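Local atomic coordinates of protein osa (Shigella flexneri, PDB entry 4O7K), a protein that suppresses the oncogenicity of Agrobacterium tumefaciens and acts as a plasmid fertility inhibition factor of the ParB/Srx superfamily. Residues A[76-89]-A[131-144]. The protein carries 1 engineered substitution. Numbering follows the deposited sequence. Where two conformers were deposited one is given.
Sequences FYRAWLALGVEDSQ and HFAVCFTDGMTRSM. With PO4 (phosphate ion), chain B; IPA (isopropyl alcohol), chain E.
F136 turns its ring edge onto one face of W80, an edge-to-face pair with planes 52° apart; F136 CE1 sits over the indole, 3.3 Å from W80 CE2. The tip of F76 arrives from the opposite direction, F76 CZ lying 3.7 Å from F136 CZ, and completes an aromatic cluster. With CG anti to the backbone N (chi1 -171°), W80 extends its six-membered ring to helix 140-148, where W80 CH2 meets M144 CG at 3.6 Å and M140 CG packs against both W80 and F136. The indole's rotation is fixed at its edge, since W80 NE1 donates to Q89 O (2.8 Å), nearly along the C=O axis. In the conformer given here, V134 rests its CG2 on the backbone of W80 and its CG1 on A79 CB. V134 N donates a hydrogen bond to A79 O (3.3 Å) from above the carbonyl plane, not on a lone pair. L83 covers V134 O, a buried carbonyl with no partner in the model. At the far end, H131 NE2 donates to A82 O (2.7 Å) in both the ring and carbonyl planes. Beyond the cluster, T141 and R142 at the start of helix 140-148 bind a phosphate, probably from the crystallisation liquor, which K102 also holds. Residues 76-81 of helix 73-81 run at 97° to edge strand 131-136, with helix 4-24 against Y77 and L81, strand 118-128 paired beside 131-136, and helix 161-171 packed on A79, F132 and V134.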
ATOM      1  N   PHE A  76       7.053   0.630  -1.384  1.00 24.00           N
ATOM      2  CA  PHE A  76       5.903   0.260  -2.202  1.00 23.34           C
ATOM      3  C   PHE A  76       5.749   1.258  -3.342  1.00 24.61           C
ATOM      4  O   PHE A  76       5.562   0.870  -4.499  1.00 25.32           O
ATOM      5  CB  PHE A  76       4.643   0.211  -1.330  1.00 21.52           C
ATOM      6  CG  PHE A  76       3.395  -0.173  -2.069  1.00 23.09           C
ATOM      7  CD1 PHE A  76       3.020  -1.505  -2.179  1.00 20.86           C
ATOM      8  CD2 PHE A  76       2.576   0.798  -2.623  1.00 25.12           C
ATOM      9  CE1 PHE A  76       1.854  -1.857  -2.834  1.00 21.76           C
ATOM     10  CE2 PHE A  76       1.407   0.451  -3.273  1.00 22.44           C
ATOM     11  CZ  PHE A  76       1.052  -0.880  -3.385  1.00 25.69           C
ATOM     12  N   TYR A  77       5.840   2.541  -2.985  1.00 24.62           N
ATOM     13  CA  TYR A  77       5.802   3.649  -3.929  1.00 24.68           C
ATOM     14  C   TYR A  77       6.867   3.461  -5.008  1.00 27.49           C
ATOM     15  O   TYR A  77       6.569   3.553  -6.196  1.00 25.24           O
ATOM     16  CB  TYR A  77       6.003   4.966  -3.171  1.00 27.00           C
ATOM     17  CG  TYR A  77       5.959   6.254  -3.975  1.00 26.77           C
ATOM     18  CD1 TYR A  77       5.310   6.335  -5.209  1.00 28.53           C
ATOM     19  CD2 TYR A  77       6.562   7.402  -3.472  1.00 28.12           C
ATOM     20  CE1 TYR A  77       5.277   7.536  -5.915  1.00 30.62           C
ATOM     21  CE2 TYR A  77       6.538   8.585  -4.159  1.00 32.23           C
ATOM     22  CZ  TYR A  77       5.902   8.656  -5.376  1.00 32.21           C
ATOM     23  OH  TYR A  77       5.896   9.856  -6.035  1.00 31.51           O
ATOM     24  N   ARG A  78       8.100   3.193  -4.585  0.52 27.11           N
ATOM     25  CA  ARG A  78       9.208   2.974  -5.520  0.52 26.16           C
ATOM     26  C   ARG A  78       8.962   1.804  -6.468  0.52 26.12           C
ATOM     27  O   ARG A  78       9.219   1.901  -7.672  0.52 26.87           O
ATOM     28  CB  ARG A  78      10.509   2.740  -4.757  0.52 25.56           C
ATOM     29  CG  ARG A  78      11.693   2.417  -5.649  0.52 28.77           C
ATOM     30  CD  ARG A  78      12.967   2.208  -4.847  0.52 26.91           C
ATOM     31  NE  ARG A  78      14.108   1.944  -5.724  0.52 32.17           N
ATOM     32  CZ  ARG A  78      14.445   0.736  -6.169  0.52 35.34           C
ATOM     33  NH1 ARG A  78      13.735  -0.328  -5.821  0.52 37.59           N
ATOM     34  NH2 ARG A  78      15.495   0.591  -6.963  0.52 33.32           N
ATOM     35  N   ALA A  79       8.476   0.694  -5.926  1.00 24.59           N
ATOM     36  CA  ALA A  79       8.203  -0.489  -6.739  1.00 23.48           C
ATOM     37  C   ALA A  79       7.082  -0.219  -7.744  1.00 24.27           C
ATOM     38  O   ALA A  79       7.095  -0.725  -8.878  1.00 25.14           O
ATOM     39  CB  ALA A  79       7.849  -1.670  -5.846  1.00 25.02           C
ATOM     40  N   TRP A  80       6.122   0.601  -7.335  1.00 25.41           N
ATOM     41  CA  TRP A  80       5.012   0.987  -8.207  1.00 25.34           C
ATOM     42  C   TRP A  80       5.518   1.869  -9.351  1.00 27.56           C
ATOM     43  O   TRP A  80       5.141   1.680 -10.504  1.00 24.65           O
ATOM     44  CB  TRP A  80       3.928   1.707  -7.394  1.00 22.14           C
ATOM     45  CG  TRP A  80       2.647   1.976  -8.118  1.00 23.20           C
ATOM     46  CD1 TRP A  80       2.345   1.673  -9.430  1.00 26.43           C
ATOM     47  CD2 TRP A  80       1.497   2.634  -7.581  1.00 22.66           C
ATOM     48  NE1 TRP A  80       1.065   2.095  -9.724  1.00 24.17           N
ATOM     49  CE2 TRP A  80       0.523   2.694  -8.610  1.00 26.40           C
ATOM     50  CE3 TRP A  80       1.183   3.182  -6.321  1.00 25.74           C
ATOM     51  CZ2 TRP A  80      -0.733   3.263  -8.421  1.00 29.99           C
ATOM     52  CZ3 TRP A  80      -0.065   3.746  -6.132  1.00 23.37           C
ATOM     53  CH2 TRP A  80      -1.012   3.782  -7.179  1.00 28.69           C
ATOM     54  N   LEU A  81       6.389   2.820  -9.031  1.00 28.16           N
ATOM     55  CA  LEU A  81       7.002   3.654 -10.054  1.00 24.69           C
ATOM     56  C   LEU A  81       7.799   2.817 -11.061  1.00 27.84           C
ATOM     57  O   LEU A  81       7.983   3.226 -12.206  1.00 27.83           O
ATOM     58  CB  LEU A  81       7.909   4.705  -9.418  1.00 25.84           C
ATOM     59  CG  LEU A  81       7.195   5.877  -8.751  1.00 25.77           C
ATOM     60  CD1 LEU A  81       8.167   6.651  -7.876  1.00 29.71           C
ATOM     61  CD2 LEU A  81       6.558   6.798  -9.778  1.00 25.45           C
ATOM     62  N   ALA A  82       8.259   1.643 -10.639  1.00 28.22           N
ATOM     63  CA  ALA A  82       9.053   0.781 -11.515  1.00 33.28           C
ATOM     64  C   ALA A  82       8.203   0.116 -12.611  1.00 30.09           C
ATOM     65  O   ALA A  82       8.728  -0.541 -13.515  1.00 32.93           O
ATOM     66  CB  ALA A  82       9.786  -0.273 -10.692  1.00 33.39           C
ATOM     67  N   LEU A  83       6.890   0.297 -12.534  1.00 24.16           N
ATOM     68  CA  LEU A  83       6.010  -0.132 -13.601  1.00 27.34           C
ATOM     69  C   LEU A  83       6.314   0.657 -14.869  1.00 33.47           C
ATOM     70  O   LEU A  83       6.063   0.187 -15.969  1.00 31.36           O
ATOM     71  CB  LEU A  83       4.543   0.060 -13.228  1.00 29.48           C
ATOM     72  CG  LEU A  83       3.743  -1.065 -12.591  1.00 32.37           C
ATOM     73  CD1 LEU A  83       2.251  -0.761 -12.746  1.00 30.54           C
ATOM     74  CD2 LEU A  83       4.099  -2.421 -13.170  1.00 27.49           C
ATOM     75  N   GLY A  84       6.839   1.865 -14.704  1.00 28.38           N
ATOM     76  CA  GLY A  84       7.124   2.726 -15.834  1.00 34.66           C
ATOM     77  C   GLY A  84       6.051   3.781 -15.998  1.00 37.12           C
ATOM     78  O   GLY A  84       5.093   3.812 -15.226  1.00 37.66           O
ATOM     79  N   VAL A  85       6.192   4.636 -17.009  1.00 37.25           N
ATOM     80  CA  VAL A  85       5.330   5.815 -17.122  1.00 43.25           C
ATOM     81  C   VAL A  85       4.166   5.676 -18.100  1.00 44.05           C
ATOM     82  O   VAL A  85       3.258   6.512 -18.109  1.00 48.43           O
ATOM     83  CB  VAL A  85       6.145   7.058 -17.536  1.00 41.59           C
ATOM     84  CG1 VAL A  85       7.080   7.474 -16.415  1.00 43.25           C
ATOM     85  CG2 VAL A  85       6.911   6.791 -18.814  1.00 41.67           C
ATOM     86  N   GLU A  86       4.181   4.632 -18.918  1.00 44.94           N
ATOM     87  CA  GLU A  86       3.171   4.503 -19.966  1.00 47.95           C
ATOM     88  C   GLU A  86       2.068   3.518 -19.598  1.00 51.85           C
ATOM     89  O   GLU A  86       0.983   3.556 -20.169  1.00 52.62           O
ATOM     90  CB  GLU A  86       3.835   4.096 -21.279  1.00 54.86           C
ATOM     91  CG  GLU A  86       5.298   4.501 -21.345  1.00 60.21           C
ATOM     92  CD  GLU A  86       5.963   4.112 -22.644  1.00 72.16           C
ATOM     93  OE1 GLU A  86       5.496   4.567 -23.711  1.00 71.08           O
ATOM     94  OE2 GLU A  86       6.958   3.359 -22.594  1.00 78.02           O
ATOM     95  N   ASP A  87       2.350   2.651 -18.633  1.00 48.27           N
ATOM     96  CA  ASP A  87       1.378   1.678 -18.142  1.00 46.03           C
ATOM     97  C   ASP A  87       0.045   2.348 -17.803  1.00 40.23           C
ATOM     98  O   ASP A  87       0.023   3.464 -17.292  1.00 39.06           O
ATOM     99  CB  ASP A  87       1.941   0.970 -16.901  1.00 46.49           C
ATOM    100  CG  ASP A  87       1.417  -0.445 -16.739  1.00 41.47           C
ATOM    101  OD1 ASP A  87       0.212  -0.602 -16.444  1.00 39.09           O
ATOM    102  OD2 ASP A  87       2.217  -1.396 -16.886  1.00 42.02           O
ATOM    103  N   SER A  88      -1.068   1.680 -18.077  1.00 29.32           N
ATOM    104  CA  SER A  88      -2.345   2.210 -17.628  1.00 29.73           C
ATOM    105  C   SER A  88      -2.393   2.286 -16.086  1.00 30.99           C
ATOM    106  O   SER A  88      -3.188   3.036 -15.514  1.00 35.67           O
ATOM    107  CB  SER A  88      -3.501   1.353 -18.137  1.00 39.83           C
ATOM    108  OG  SER A  88      -3.633   0.177 -17.356  1.00 41.35           O
ATOM    109  N   GLN A  89      -1.558   1.492 -15.421  1.00 30.05           N
ATOM    110  CA  GLN A  89      -1.466   1.548 -13.957  1.00 31.44           C
ATOM    111  C   GLN A  89      -0.293   2.405 -13.504  1.00 31.23           C
ATOM    112  O   GLN A  89       0.102   2.341 -12.342  1.00 32.19           O
ATOM    113  CB  GLN A  89      -1.348   0.138 -13.363  1.00 26.90           C
ATOM    114  CG  GLN A  89      -2.545  -0.748 -13.691  1.00 34.26           C
ATOM    115  CD  GLN A  89      -2.668  -1.979 -12.799  1.00 25.98           C
ATOM    116  OE1 GLN A  89      -3.751  -2.545 -12.652  1.00 32.15           O
ATOM    117  NE2 GLN A  89      -1.556  -2.402 -12.213  1.00 25.84           N
ATOM    118  N   HIS A 131      13.168  -5.775 -14.426  1.00 36.31           N
ATOM    119  CA  HIS A 131      13.239  -5.423 -13.001  1.00 35.17           C
ATOM    120  C   HIS A 131      11.947  -5.682 -12.228  1.00 32.25           C
ATOM    121  O   HIS A 131      10.864  -5.832 -12.796  1.00 30.28           O
ATOM    122  CB  HIS A 131      13.665  -3.954 -12.808  1.00 40.46           C
ATOM    123  CG  HIS A 131      12.773  -2.949 -13.472  1.00 44.16           C
ATOM    124  ND1 HIS A 131      13.127  -2.290 -14.628  1.00 39.70           N
ATOM    125  CD2 HIS A 131      11.552  -2.466 -13.125  1.00 37.52           C
ATOM    126  CE1 HIS A 131      12.162  -1.454 -14.975  1.00 39.18           C
ATOM    127  NE2 HIS A 131      11.193  -1.547 -14.085  1.00 35.91           N
ATOM    128  N   PHE A 132      12.084  -5.750 -10.912  1.00 31.35           N
ATOM    129  CA  PHE A 132      10.951  -5.985 -10.035  1.00 25.59           C
ATOM    130  C   PHE A 132      10.001  -4.789 -10.039  1.00 26.23           C
ATOM    131  O   PHE A 132      10.441  -3.641 -10.068  1.00 29.04           O
ATOM    132  CB  PHE A 132      11.426  -6.266  -8.607  1.00 24.30           C
ATOM    133  CG  PHE A 132      10.313  -6.560  -7.667  1.00 28.74           C
ATOM    134  CD1 PHE A 132       9.819  -7.848  -7.548  1.00 30.24           C
ATOM    135  CD2 PHE A 132       9.718  -5.541  -6.929  1.00 23.41           C
ATOM    136  CE1 PHE A 132       8.767  -8.123  -6.696  1.00 30.16           C
ATOM    137  CE2 PHE A 132       8.668  -5.810  -6.081  1.00 26.89           C
ATOM    138  CZ  PHE A 132       8.192  -7.108  -5.961  1.00 24.29           C
ATOM    139  N   ALA A 133       8.700  -5.062  -9.999  1.00 24.96           N
ATOM    140  CA  ALA A 133       7.714  -4.005  -9.840  1.00 28.62           C
ATOM    141  C   ALA A 133       6.462  -4.536  -9.155  1.00 25.53           C
ATOM    142  O   ALA A 133       6.304  -5.739  -8.976  1.00 24.32           O
ATOM    143  CB  ALA A 133       7.354  -3.385 -11.206  1.00 22.38           C
ATOM    144  N   VAL A 134       5.579  -3.627  -8.757  1.00 25.36           N
ATOM    145  CA  VAL A 134       4.284  -4.047  -8.240  0.53 25.10           C
ATOM    146  C   VAL A 134       3.171  -3.525  -9.136  1.00 25.68           C
ATOM    147  O   VAL A 134       3.240  -2.418  -9.672  1.00 25.57           O
ATOM    148  CB  VAL A 134       4.045  -3.582  -6.783  0.53 23.88           C
ATOM    149  CG1 VAL A 134       5.084  -4.183  -5.860  0.53 24.61           C
ATOM    150  CG2 VAL A 134       4.062  -2.077  -6.682  0.53 21.70           C
ATOM    151  N   CYS A 135       2.157  -4.360  -9.329  1.00 24.89           N
ATOM    152  CA  CYS A 135       0.995  -3.985 -10.121  1.00 21.02           C
ATOM    153  C   CYS A 135      -0.259  -4.348  -9.321  1.00 24.45           C
ATOM    154  O   CYS A 135      -0.166  -4.904  -8.216  1.00 24.11           O
ATOM    155  CB  CYS A 135       1.001  -4.677 -11.505  1.00 20.71           C
ATOM    156  SG  CYS A 135       0.991  -6.490 -11.422  1.00 24.60           S
ATOM    157  N   PHE A 136      -1.423  -4.038  -9.886  1.00 24.69           N
ATOM    158  CA  PHE A 136      -2.662  -4.055  -9.121  1.00 23.84           C
ATOM    159  C   PHE A 136      -3.748  -4.904  -9.737  1.00 30.33           C
ATOM    160  O   PHE A 136      -3.933  -4.927 -10.958  1.00 24.91           O
ATOM    161  CB  PHE A 136      -3.199  -2.630  -8.954  1.00 25.56           C
ATOM    162  CG  PHE A 136      -2.366  -1.760  -8.067  1.00 25.23           C
ATOM    163  CD1 PHE A 136      -1.199  -1.183  -8.534  1.00 24.89           C
ATOM    164  CD2 PHE A 136      -2.770  -1.490  -6.760  1.00 24.96           C
ATOM    165  CE1 PHE A 136      -0.440  -0.379  -7.721  1.00 25.15           C
ATOM    166  CE2 PHE A 136      -2.009  -0.683  -5.939  1.00 26.16           C
ATOM    167  CZ  PHE A 136      -0.855  -0.113  -6.410  1.00 23.69           C
ATOM    168  N   THR A 137      -4.488  -5.588  -8.875  1.00 25.45           N
ATOM    169  CA  THR A 137      -5.760  -6.162  -9.282  1.00 26.22           C
ATOM    170  C   THR A 137      -6.835  -5.125  -8.966  1.00 27.03           C
ATOM    171  O   THR A 137      -7.751  -4.902  -9.750  1.00 26.50           O
ATOM    172  CB  THR A 137      -6.038  -7.485  -8.571  1.00 27.12           C
ATOM    173  OG1 THR A 137      -5.108  -8.473  -9.033  1.00 30.66           O
ATOM    174  CG2 THR A 137      -7.460  -7.954  -8.826  1.00 29.97           C
ATOM    175  N   ASP A 138      -6.699  -4.483  -7.810  1.00 27.21           N
ATOM    176  CA  ASP A 138      -7.543  -3.354  -7.448  1.00 26.14           C
ATOM    177  C   ASP A 138      -6.889  -2.556  -6.317  1.00 29.29           C
ATOM    178  O   ASP A 138      -5.899  -2.994  -5.722  1.00 25.90           O
ATOM    179  CB  ASP A 138      -8.942  -3.835  -7.037  1.00 23.69           C
ATOM    180  CG  ASP A 138      -8.896  -4.942  -5.997  1.00 32.13           C
ATOM    181  OD1 ASP A 138      -8.305  -4.720  -4.929  1.00 28.68           O
ATOM    182  OD2 ASP A 138      -9.422  -6.049  -6.249  1.00 36.24           O
ATOM    183  N   GLY A 139      -7.437  -1.376  -6.038  1.00 27.00           N
ATOM    184  CA  GLY A 139      -6.991  -0.569  -4.918  1.00 26.08           C
ATOM    185  C   GLY A 139      -5.952   0.493  -5.237  1.00 28.43           C
ATOM    186  O   GLY A 139      -5.261   0.954  -4.338  1.00 29.16           O
ATOM    187  N   MET A 140      -5.850   0.917  -6.496  1.00 25.34           N
ATOM    188  CA  MET A 140      -4.850   1.921  -6.852  1.00 23.51           C
ATOM    189  C   MET A 140      -5.117   3.279  -6.210  1.00 25.29           C
ATOM    190  O   MET A 140      -4.207   3.903  -5.687  1.00 26.27           O
ATOM    191  CB  MET A 140      -4.763   2.089  -8.381  1.00 29.40           C
ATOM    192  CG  MET A 140      -3.903   1.040  -9.044  1.00 26.53           C
ATOM    193  SD  MET A 140      -3.579   1.389 -10.796  1.00 30.63           S
ATOM    194  CE  MET A 140      -5.243   1.269 -11.429  1.00 31.08           C
ATOM    195  N   THR A 141      -6.353   3.750  -6.250  1.00 29.32           N
ATOM    196  CA  THR A 141      -6.612   5.091  -5.733  1.00 25.82           C
ATOM    197  C   THR A 141      -6.476   5.153  -4.214  1.00 26.40           C
ATOM    198  O   THR A 141      -5.934   6.112  -3.688  1.00 25.84           O
ATOM    199  CB  THR A 141      -7.994   5.606  -6.123  1.00 27.58           C
ATOM    200  OG1 THR A 141      -8.266   5.277  -7.489  1.00 31.36           O
ATOM    201  CG2 THR A 141      -8.039   7.110  -5.968  1.00 32.07           C
ATOM    202  N   ARG A 142      -6.958   4.139  -3.504  1.00 25.87           N
ATOM    203  CA  ARG A 142      -6.817   4.152  -2.051  1.00 26.89           C
ATOM    204  C   ARG A 142      -5.338   4.044  -1.680  1.00 27.25           C
ATOM    205  O   ARG A 142      -4.918   4.571  -0.660  1.00 24.77           O
ATOM    206  CB  ARG A 142      -7.636   3.034  -1.400  1.00 26.75           C
ATOM    207  CG  ARG A 142      -7.091   1.631  -1.599  1.00 25.52           C
ATOM    208  CD  ARG A 142      -8.175   0.589  -1.354  1.00 28.06           C
ATOM    209  NE  ARG A 142      -9.225   0.637  -2.374  1.00 29.49           N
ATOM    210  CZ  ARG A 142     -10.454   0.155  -2.205  1.00 32.04           C
ATOM    211  NH1 ARG A 142     -10.798  -0.411  -1.052  1.00 31.87           N
ATOM    212  NH2 ARG A 142     -11.343   0.247  -3.180  1.00 36.61           N
ATOM    213  N   SER A 143      -4.545   3.387  -2.529  1.00 24.07           N
ATOM    214  CA  SER A 143      -3.088   3.343  -2.342  1.00 19.78           C
ATOM    215  C   SER A 143      -2.472   4.730  -2.517  1.00 22.65           C
ATOM    216  O   SER A 143      -1.555   5.107  -1.777  1.00 26.90           O
ATOM    217  CB  SER A 143      -2.425   2.362  -3.331  1.00 24.96           C
ATOM    218  OG  SER A 143      -2.815   1.018  -3.087  1.00 23.96           O
ATOM    219  N   MET A 144      -2.967   5.487  -3.496  1.00 29.20           N
ATOM    220  CA  MET A 144      -2.494   6.857  -3.700  1.00 25.54           C
ATOM    221  C   MET A 144      -2.787   7.733  -2.483  1.00 26.38           C
ATOM    222  O   MET A 144      -1.962   8.551  -2.070  1.00 27.45           O
ATOM    223  CB  MET A 144      -3.136   7.481  -4.942  1.00 24.76           C
ATOM    224  CG  MET A 144      -2.754   6.826  -6.259  1.00 26.19           C
ATOM    225  SD  MET A 144      -3.546   7.714  -7.612  1.00 29.53           S
ATOM    226  CE  MET A 144      -3.288   6.578  -8.989  1.00 31.78           C
TER
HETATM  227  P   PO4 B 201      -9.780   2.326  -5.728  0.99 35.20           P
HETATM  228  O1  PO4 B 201     -10.612   1.092  -5.934  0.99 42.73           O
HETATM  229  O2  PO4 B 201      -9.026   2.642  -6.996  0.99 34.06           O
HETATM  230  O3  PO4 B 201     -10.658   3.484  -5.328  0.99 50.39           O
HETATM  231  O4  PO4 B 201      -8.769   2.105  -4.622  0.99 29.62           O
HETATM  232  C1  IPA E 204     -13.971  -1.597  -1.773  1.00 37.80           C
HETATM  233  C2  IPA E 204     -15.002  -0.473  -1.791  1.00 32.89           C
HETATM  234  C3  IPA E 204     -15.533  -0.214  -0.386  1.00 37.85           C
HETATM  235  O2  IPA E 204     -14.396   0.701  -2.275  1.00 48.30           O